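Local coordinates for protein RavO (Legionella pneumophila subsp. pneumophila, PDB 6DM4) that binds a phosphotyrosine peptide of human Shc1 through its SH2 domain, and probably engages host phosphotyrosine signalling, at residues L105-H108 and I109-K113. Residues are numbered along the deposited sequence; the frame is centred on the assembly and turned at random. Where two conformers were deposited one is given.
Sequences LTQH and ITQNK
Q107 and Q111, one turn apart on the helix, join their side-chain amides: NE2 of Q111 gives a hydrogen to OE1 of Q107 over 3.1 Å, in a fairly straight bond. The donor lies in the carbonyl plane of Q107, on a lone pair, although the two amide planes are turned 65° apart. Q107 bends at chi2 while Q111 runs extended beyond CG, and this pairing of shapes lets their ends meet. Glutamine suits these outward positions, being long enough to span a turn and polar enough for the surface.

Two other side chains turn back onto main-chain carbonyls. T110 holds OG1 between its backbone N and carbonyl carbon (chi1 60°), from where the hydroxyl donates to T106 O at 2.7 Å. The same oxygen accepts T110 N at 2.9 Å from the opposite face of its plane, so two bonds grip it. N112 ND2 also donates to H108 O, at 2.9 Å, in a bent bond with the oxygen tilted out of the amide plane, beside a weak backbone bond from N112 N; asparagine's short chain brings ND2 back to the carbonyl one turn earlier. In the H108 conformer described, N112 ND2 lies over one face of the ring, toward the rim, 3.3 Å from H108 CE1, with ring and amide steeply inclined. Histidine suits its place because, in this conformer, ND1 is hydrogen-bonded to Y73 OH.

Apolar contact follows the inner side, where CD1 of I109 packs against CB of L105 at 4.1 Å; branched aliphatic residues suit this buried flank.

All of this lies within helix 101-119, which packs on the central antiparallel sheet of the SH2 fold. L105 and I109 rest on Y73 of strand 67-76, I109 reaches A60 and F62 of strand 55-64, and N112 touches both I71 and an apolar side chain of the bound peptide.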
loop_
_atom_site.group_PDB
_atom_site.type_symbol
_atom_site.label_atom_id
_atom_site.label_comp_id
_atom_site.label_asym_id
_atom_site.label_seq_id
_atom_site.Cartn_x
_atom_site.Cartn_y
_atom_site.Cartn_z
ATOM N N LEU A 105 2.954 -14.417 -3.721
ATOM C CA LEU A 105 4.310 -14.012 -3.365
ATOM C C LEU A 105 4.891 -14.920 -2.291
ATOM O O LEU A 105 6.063 -15.307 -2.367
ATOM C CB LEU A 105 4.306 -12.557 -2.900
ATOM C CG LEU A 105 4.172 -11.521 -4.016
ATOM C CD1 LEU A 105 3.883 -10.139 -3.437
ATOM C CD2 LEU A 105 5.429 -11.509 -4.878
ATOM N N THR A 106 4.078 -15.295 -1.301
ATOM C CA THR A 106 4.558 -16.179 -0.244
ATOM C C THR A 106 5.084 -17.490 -0.820
ATOM O O THR A 106 6.151 -17.975 -0.422
ATOM C CB THR A 106 3.446 -16.440 0.770
ATOM O OG1 THR A 106 3.095 -15.209 1.414
ATOM C CG2 THR A 106 3.908 -17.436 1.825
ATOM N N GLN A 107 4.352 -18.074 -1.772
ATOM C CA GLN A 107 4.814 -19.315 -2.388
ATOM C C GLN A 107 6.077 -19.096 -3.211
ATOM O O GLN A 107 7.003 -19.909 -3.156
ATOM C CB GLN A 107 3.708 -19.918 -3.257
ATOM C CG GLN A 107 2.536 -20.443 -2.455
ATOM C CD GLN A 107 2.956 -21.511 -1.466
ATOM O OE1 GLN A 107 3.703 -22.427 -1.808
ATOM N NE2 GLN A 107 2.468 -21.407 -0.236
ATOM N N HIS A 108 6.138 -18.009 -3.980
ATOM C CA HIS A 108 7.314 -17.751 -4.809
ATOM C C HIS A 108 8.551 -17.516 -3.954
ATOM O O HIS A 108 9.654 -17.951 -4.307
ATOM C CB HIS A 108 7.057 -16.548 -5.720
ATOM C CG HIS A 108 8.063 -16.387 -6.819
ATOM N ND1 HIS A 108 9.225 -15.662 -6.665
ATOM C CD2 HIS A 108 8.068 -16.839 -8.095
ATOM C CE1 HIS A 108 9.909 -15.685 -7.795
ATOM N NE2 HIS A 108 9.228 -16.392 -8.679
ATOM N N ILE A 109 8.385 -16.831 -2.820
ATOM C CA ILE A 109 9.521 -16.492 -1.968
ATOM C C ILE A 109 9.959 -17.691 -1.136
ATOM O O ILE A 109 11.152 -18.006 -1.060
ATOM C CB ILE A 109 9.171 -15.286 -1.075
ATOM C CG1 ILE A 109 8.992 -14.028 -1.920
ATOM C CG2 ILE A 109 10.267 -15.051 -0.038
ATOM C CD1 ILE A 109 8.040 -13.007 -1.320
ATOM N N THR A 110 9.012 -18.364 -0.475
ATOM C CA THR A 110 9.397 -19.436 0.439
ATOM C C THR A 110 9.908 -20.659 -0.309
ATOM O O THR A 110 10.832 -21.330 0.166
ATOM C CB THR A 110 8.231 -19.820 1.349
ATOM O OG1 THR A 110 7.128 -20.263 0.560
ATOM C CG2 THR A 110 7.800 -18.630 2.204
ATOM N N GLN A 111 9.337 -20.963 -1.477
ATOM C CA GLN A 111 9.881 -22.049 -2.283
ATOM C C GLN A 111 11.276 -21.703 -2.785
ATOM O O GLN A 111 12.155 -22.571 -2.832
ATOM C CB GLN A 111 8.945 -22.362 -3.455
ATOM C CG GLN A 111 7.622 -23.003 -3.050
ATOM C CD GLN A 111 6.792 -23.454 -4.248
ATOM O OE1 GLN A 111 7.329 -23.840 -5.288
ATOM N NE2 GLN A 111 5.470 -23.411 -4.100
ATOM N N ASN A 112 11.503 -20.437 -3.154
ATOM C CA ASN A 112 12.839 -20.020 -3.571
ATOM C C ASN A 112 13.824 -20.101 -2.412
ATOM O O ASN A 112 14.976 -20.514 -2.594
ATOM C CB ASN A 112 12.795 -18.601 -4.140
ATOM C CG ASN A 112 12.771 -18.587 -5.653
ATOM O OD1 ASN A 112 13.567 -19.259 -6.298
ATOM N ND2 ASN A 112 11.837 -17.837 -6.227
ATOM N N LYS A 113 13.389 -19.706 -1.214
ATOM C CA LYS A 113 14.228 -19.877 -0.035
ATOM C C LYS A 113 14.538 -21.351 0.201
ATOM O O LYS A 113 15.644 -21.705 0.631
ATOM C CB LYS A 113 13.541 -19.266 1.187
ATOM C CG LYS A 113 14.304 -19.428 2.492
ATOM C CD LYS A 113 13.634 -18.635 3.612
ATOM C CE LYS A 113 14.274 -18.923 4.953
ATOM N NZ LYS A 113 15.753 -18.839 4.844
#